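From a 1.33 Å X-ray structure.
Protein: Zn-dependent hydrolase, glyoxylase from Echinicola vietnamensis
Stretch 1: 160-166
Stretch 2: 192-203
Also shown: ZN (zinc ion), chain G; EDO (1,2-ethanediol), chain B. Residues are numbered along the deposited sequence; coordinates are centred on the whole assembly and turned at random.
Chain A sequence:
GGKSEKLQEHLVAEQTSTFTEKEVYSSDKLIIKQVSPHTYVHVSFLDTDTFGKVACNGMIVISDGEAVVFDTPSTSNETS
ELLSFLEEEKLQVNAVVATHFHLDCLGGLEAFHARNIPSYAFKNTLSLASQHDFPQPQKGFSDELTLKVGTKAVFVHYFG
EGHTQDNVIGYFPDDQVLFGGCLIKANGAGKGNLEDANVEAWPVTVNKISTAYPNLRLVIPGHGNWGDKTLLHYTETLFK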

ATOM      1  N   GLY A 160     -12.977  -2.466   7.307  1.00 14.17           N
ATOM      2  CA  GLY A 160     -13.147  -3.659   8.106  1.00 13.72           C
ATOM      3  C   GLY A 160     -11.963  -4.599   8.010  1.00 13.70           C
ATOM      4  O   GLY A 160     -10.969  -4.343   7.334  1.00 14.44           O
ATOM      5  N   GLU A 161     -12.087  -5.698   8.735  1.00 14.24           N
ATOM      6  CA  GLU A 161     -10.988  -6.646   8.885  1.00 14.05           C
ATOM      7  C   GLU A 161     -10.849  -7.564   7.660  1.00 14.25           C
ATOM      8  O   GLU A 161     -11.780  -7.789   6.892  1.00 14.02           O
ATOM      9  CB  GLU A 161     -11.213  -7.478  10.144  1.00 14.21           C
ATOM     10  CG  GLU A 161     -11.428  -6.650  11.400  1.00 14.25           C
ATOM     11  CD  GLU A 161     -11.201  -7.429  12.690  1.00 15.29           C
ATOM     12  OE1 GLU A 161     -10.882  -8.654  12.633  1.00 15.81           O
ATOM     13  OE2 GLU A 161     -11.318  -6.803  13.772  1.00 15.45           O
ATOM     14  N   GLY A 162      -9.647  -8.116   7.494  1.00 14.39           N
ATOM     15  CA  GLY A 162      -9.408  -9.074   6.440  1.00 14.58           C
ATOM     16  C   GLY A 162      -8.073  -9.753   6.621  1.00 14.27           C
ATOM     17  O   GLY A 162      -7.909 -10.643   7.455  1.00 16.05           O
ATOM     18  N   HIS A 163      -7.105  -9.310   5.836  1.00 14.48           N
ATOM     19  CA  HIS A 163      -5.739  -9.794   5.996  1.00 14.40           C
ATOM     20  C   HIS A 163      -5.245  -9.576   7.419  1.00 15.78           C
ATOM     21  O   HIS A 163      -4.582 -10.442   8.004  1.00 14.95           O
ATOM     22  CB  HIS A 163      -4.838  -9.047   5.016  1.00 15.38           C
ATOM     23  CG  HIS A 163      -3.391  -9.305   5.240  1.00 15.40           C
ATOM     24  ND1 HIS A 163      -2.784 -10.513   4.961  1.00 16.38           N
ATOM     25  CD2 HIS A 163      -2.426  -8.508   5.741  1.00 16.19           C
ATOM     26  CE1 HIS A 163      -1.501 -10.442   5.267  1.00 17.18           C
ATOM     27  NE2 HIS A 163      -1.258  -9.237   5.741  1.00 15.88           N
ATOM     28  N   THR A 164      -5.582  -8.431   7.999  1.00 14.05           N
ATOM     29  CA  THR A 164      -5.398  -8.187   9.426  1.00 13.76           C
ATOM     30  C   THR A 164      -6.618  -7.428   9.945  1.00 13.15           C
ATOM     31  O   THR A 164      -7.499  -7.012   9.176  1.00 15.35           O
ATOM     32  CB  THR A 164      -4.145  -7.358   9.743  1.00 15.67           C
ATOM     33  OG1 THR A 164      -4.226  -6.122   9.028  1.00 15.96           O
ATOM     34  CG2 THR A 164      -2.874  -8.109   9.387  1.00 16.09           C
ATOM     35  N   GLN A 165      -6.682  -7.241  11.266  1.00 14.67           N
ATOM     36  CA  GLN A 165      -7.802  -6.497  11.820  1.00 15.00           C
ATOM     37  C   GLN A 165      -7.764  -5.022  11.470  1.00 14.48           C
ATOM     38  O   GLN A 165      -8.821  -4.378  11.449  1.00 16.52           O
ATOM     39  CB  GLN A 165      -7.873  -6.627  13.335  1.00 15.14           C
ATOM     40  CG  GLN A 165      -6.629  -6.163  14.088  1.00 16.76           C
ATOM     41  CD  GLN A 165      -6.850  -6.108  15.559  1.00 19.59           C
ATOM     42  OE1 GLN A 165      -6.374  -6.956  16.299  1.00 22.90           O
ATOM     43  NE2 GLN A 165      -7.563  -5.118  15.997  1.00 18.86           N
ATOM     44  N   ASP A 166      -6.572  -4.475  11.187  1.00 15.01           N
ATOM     45  CA  ASP A 166      -6.343  -3.044  11.052  1.00 13.82           C
ATOM     46  C   ASP A 166      -6.128  -2.594   9.606  1.00 14.00           C
ATOM     47  O   ASP A 166      -5.813  -1.416   9.396  1.00 15.69           O
ATOM     48  CB  ASP A 166      -5.124  -2.647  11.885  1.00 13.78           C
ATOM     49  CG  ASP A 166      -3.842  -3.364  11.437  1.00 15.35           C
ATOM     50  OD1 ASP A 166      -3.889  -4.575  11.128  1.00 15.55           O
ATOM     51  OD2 ASP A 166      -2.775  -2.693  11.417  1.00 15.31           O
ATOM     52  N   GLY A 192      -2.347 -16.768   0.967  1.00 25.55           N
ATOM     53  CA  GLY A 192      -1.192 -16.174   1.624  1.00 25.17           C
ATOM     54  C   GLY A 192      -1.189 -16.394   3.127  1.00 25.59           C
ATOM     55  O   GLY A 192      -1.743 -17.364   3.646  1.00 26.92           O
ATOM     56  N   ASN A 193      -0.556 -15.460   3.838  1.00 25.42           N
ATOM     57  CA  ASN A 193      -0.369 -15.583   5.274  1.00 24.45           C
ATOM     58  C   ASN A 193      -1.676 -15.231   5.972  1.00 22.66           C
ATOM     59  O   ASN A 193      -2.129 -14.079   5.926  1.00 23.04           O
ATOM     60  CB  ASN A 193       0.739 -14.636   5.709  1.00 27.44           C
ATOM     61  CG  ASN A 193       0.795 -14.480   7.195  1.00 29.70           C
ATOM     62  OD1 ASN A 193       0.416 -15.396   7.940  1.00 28.24           O
ATOM     63  ND2 ASN A 193       1.261 -13.310   7.652  1.00 31.94           N
ATOM     64  N   LEU A 194      -2.278 -16.216   6.632  1.00 21.43           N
ATOM     65  CA  LEU A 194      -3.536 -16.011   7.336  1.00 20.68           C
ATOM     66  C   LEU A 194      -3.363 -15.956   8.841  1.00 20.19           C
ATOM     67  O   LEU A 194      -4.361 -15.976   9.565  1.00 18.41           O
ATOM     68  CB  LEU A 194      -4.528 -17.124   7.011  1.00 19.94           C
ATOM     69  CG  LEU A 194      -4.890 -17.243   5.540  1.00 19.48           C
ATOM     70  CD1 LEU A 194      -5.819 -18.399   5.286  1.00 22.73           C
ATOM     71  CD2 LEU A 194      -5.531 -15.961   5.051  1.00 18.90           C
ATOM     72  N   GLU A 195      -2.126 -15.879   9.337  1.00 20.24           N
ATOM     73  CA  GLU A 195      -1.900 -15.967  10.777  1.00 22.21           C
ATOM     74  C   GLU A 195      -2.626 -14.874  11.557  1.00 18.63           C
ATOM     75  O   GLU A 195      -3.068 -15.111  12.696  1.00 19.31           O
ATOM     76  CB  GLU A 195      -0.400 -15.938  11.074  1.00 28.12           C
ATOM     77  CG  GLU A 195       0.208 -17.315  11.027  1.00 37.35           C
ATOM     78  CD  GLU A 195       1.709 -17.283  10.978  0.80 44.53           C
ATOM     79  OE1 GLU A 195       2.274 -18.084  10.195  0.80 46.17           O
ATOM     80  OE2 GLU A 195       2.311 -16.464  11.716  0.80 47.43           O
ATOM     81  N   ASP A 196      -2.744 -13.677  10.981  1.00 19.01           N
ATOM     82  CA  ASP A 196      -3.378 -12.551  11.650  1.00 16.38           C
ATOM     83  C   ASP A 196      -4.719 -12.179  11.004  1.00 15.92           C
ATOM     84  O   ASP A 196      -5.279 -11.111  11.273  1.00 16.62           O
ATOM     85  CB  ASP A 196      -2.438 -11.347  11.685  1.00 17.08           C
ATOM     86  CG  ASP A 196      -1.209 -11.591  12.547  1.00 18.28           C
ATOM     87  OD1 ASP A 196      -1.379 -12.215  13.630  1.00 19.96           O
ATOM     88  OD2 ASP A 196      -0.098 -11.123  12.151  1.00 19.16           O
ATOM     89  N   ALA A 197      -5.258 -13.065  10.184  1.00 16.02           N
ATOM     90  CA  ALA A 197      -6.403 -12.752   9.346  1.00 15.84           C
ATOM     91  C   ALA A 197      -7.732 -13.018  10.042  1.00 15.50           C
ATOM     92  O   ALA A 197      -7.835 -13.828  10.968  1.00 17.15           O
ATOM     93  CB  ALA A 197      -6.355 -13.556   8.039  1.00 16.28           C
ATOM     94  N   ASN A 198      -8.763 -12.321   9.553  1.00 15.59           N
ATOM     95  CA  ASN A 198     -10.163 -12.574   9.902  1.00 15.71           C
ATOM     96  C   ASN A 198     -10.830 -12.955   8.583  1.00 14.61           C
ATOM     97  O   ASN A 198     -11.246 -12.086   7.796  1.00 14.76           O
ATOM     98  CB  ASN A 198     -10.790 -11.339  10.504  1.00 16.31           C
ATOM     99  CG  ASN A 198     -12.229 -11.551  10.885  1.00 15.68           C
ATOM    100  OD1 ASN A 198     -12.898 -12.475  10.407  1.00 15.03           O
ATOM    101  ND2 ASN A 198     -12.712 -10.705  11.770  1.00 15.81           N
ATOM    102  N   VAL A 199     -10.880 -14.265   8.319  1.00 15.17           N
ATOM    103  CA  VAL A 199     -11.418 -14.733   7.046  1.00 16.00           C
ATOM    104  C   VAL A 199     -12.939 -14.644   6.981  1.00 15.63           C
ATOM    105  O   VAL A 199     -13.497 -14.685   5.883  1.00 17.09           O
ATOM    106  CB  VAL A 199     -10.938 -16.146   6.659  1.00 17.22           C
ATOM    107  CG1 VAL A 199      -9.439 -16.170   6.493  1.00 17.03           C
ATOM    108  CG2 VAL A 199     -11.406 -17.209   7.639  1.00 19.07           C
ATOM    109  N   GLU A 200     -13.621 -14.508   8.126  1.00 16.12           N
ATOM    110  CA  GLU A 200     -15.062 -14.262   8.082  1.00 14.60           C
ATOM    111  C   GLU A 200     -15.348 -12.857   7.610  1.00 16.11           C
ATOM    112  O   GLU A 200     -16.223 -12.647   6.763  1.00 16.54           O
ATOM    113  CB  GLU A 200     -15.662 -14.471   9.467  1.00 16.47           C
ATOM    114  CG  GLU A 200     -15.672 -15.922   9.907  1.00 16.17           C
ATOM    115  CD  GLU A 200     -14.322 -16.481  10.281  1.00 16.88           C
ATOM    116  OE1 GLU A 200     -13.543 -15.752  10.917  1.00 18.35           O
ATOM    117  OE2 GLU A 200     -14.069 -17.686   9.965  1.00 19.67           O
ATOM    118  N   ALA A 201     -14.582 -11.886   8.113  1.00 14.67           N
ATOM    119  CA  ALA A 201     -14.821 -10.497   7.741  1.00 14.62           C
ATOM    120  C   ALA A 201     -14.350 -10.207   6.332  1.00 16.36           C
ATOM    121  O   ALA A 201     -14.889  -9.313   5.683  1.00 16.67           O
ATOM    122  CB  ALA A 201     -14.089  -9.561   8.695  1.00 15.62           C
ATOM    123  N   TRP A 202     -13.298 -10.892   5.886  1.00 14.17           N
ATOM    124  CA  TRP A 202     -12.587 -10.516   4.665  1.00 14.45           C
ATOM    125  C   TRP A 202     -13.492 -10.307   3.468  1.00 14.55           C
ATOM    126  O   TRP A 202     -13.404  -9.239   2.843  1.00 14.42           O
ATOM    127  CB  TRP A 202     -11.535 -11.596   4.382  1.00 14.23           C
ATOM    128  CG  TRP A 202     -10.382 -11.159   3.515  1.00 13.09           C
ATOM    129  CD1 TRP A 202     -10.408 -10.302   2.429  1.00 15.30           C
ATOM    130  CD2 TRP A 202      -9.023 -11.595   3.636  1.00 15.33           C
ATOM    131  NE1 TRP A 202      -9.151 -10.190   1.883  1.00 15.20           N
ATOM    132  CE2 TRP A 202      -8.281 -10.948   2.619  1.00 14.70           C
ATOM    133  CE3 TRP A 202      -8.351 -12.444   4.523  1.00 16.03           C
ATOM    134  CZ2 TRP A 202      -6.918 -11.148   2.461  1.00 16.49           C
ATOM    135  CZ3 TRP A 202      -7.008 -12.643   4.342  1.00 15.34           C
ATOM    136  CH2 TRP A 202      -6.308 -11.991   3.338  1.00 15.76           C
ATOM    137  N   PRO A 203     -14.373 -11.242   3.096  1.00 15.20           N
ATOM    138  CA  PRO A 203     -15.188 -10.992   1.899  1.00 15.40           C
ATOM    139  C   PRO A 203     -16.160  -9.845   2.104  1.00 15.00           C
ATOM    140  O   PRO A 203     -16.502  -9.153   1.132  1.00 15.43           O
ATOM    141  CB  PRO A 203     -15.927 -12.317   1.667  1.00 16.69           C
ATOM    142  CG  PRO A 203     -15.961 -13.002   3.001  1.00 17.36           C
ATOM    143  CD  PRO A 203     -14.635 -12.572   3.680  1.00 16.61           C
TER
HETATM  144 ZN    ZN G1206       0.490  -8.377   6.233  0.97 18.36          ZN
HETATM  145  C1  EDO B1201      -8.081 -10.705  13.149  1.00 20.33           C
HETATM  146  O1  EDO B1201      -9.409 -10.744  13.666  1.00 20.33           O
HETATM  147  C2  EDO B1201      -7.197 -11.671  13.892  1.00 22.55           C
HETATM  148  O2  EDO B1201      -7.358 -11.428  15.290  1.00 26.71           O
HETATM  149  O   HOH W   1      -2.533 -12.396   8.251  1.00 19.49           O
HETATM  150  O   HOH W   2      -2.975 -12.944   3.513  1.00 19.99           O
HETATM  151  O   HOH W   3      -4.827  -8.808  12.728  1.00 17.66           O
HETATM  152  O   HOH W   4       1.900  -8.740   5.016  1.00 25.88           O

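Neither stretch contributes a strand to this contact: 160-166 has no regular secondary structure, and 192-203 runs as loop through a type I turn, Leu194 to Ala197, before entering a helix that includes Trp202 and Pro203. The closest pair of CA atoms across the contact is that of Gly162 and Trp202, 3.9 Å apart. One direct main-chain hydrogen bond joins the two stretches, from Asn198 N to Gly162 O (2.8 Å, 162°). At the end of the turn, Ala197 CA sits 3.2 Å from Gly162 O and 3.2 Å from His163 O, so two successive carbonyls receive CA-H...O contacts from one residue. Thr164 CA makes a similar, nearly linear contact with Asp196 O (3.5 Å, 173°).

Water completes the backbone pairing. Water 1 donates to His163 O and Asn193 O and accepts from Asp196 N; water 3 accepts from Gln165 N and donates to Asp196 O.

Asn198 uses both ends of its amide. Its ND2 donates to Glu161 OE1 (2.9 Å, 172°), while its OD1 accepts from Ala201 N (2.9 Å), a capping bond, made from a residue that precedes the turn leading into the helix. Glu161 OE1 also accepts from O1 of the ethanediol (2.8 Å), probably a crystallisation additive.

Trp202 lays one ring face against the Gly162-His163 backbone: its CE3 is 3.4 Å from Gly162 C and its CH2 3.5 Å from His163 CA. Gly162 CA stands 4.0 Å from the centroid of the five-membered ring, a CH-pi contact. A CB on Gly162 would lie only 3.3 Å from Trp202 CG, so the close packing depends on its absence.

His163 directs its CA-to-CB bond away from the second stretch, and its NE2 binds ZN at 2.0 Å. On the other ring nitrogen, water 2 accepts from His163 ND1 (2.8 Å) and donates to Asn193 O (2.8 Å), tying the metal ligand to the neighbouring loop.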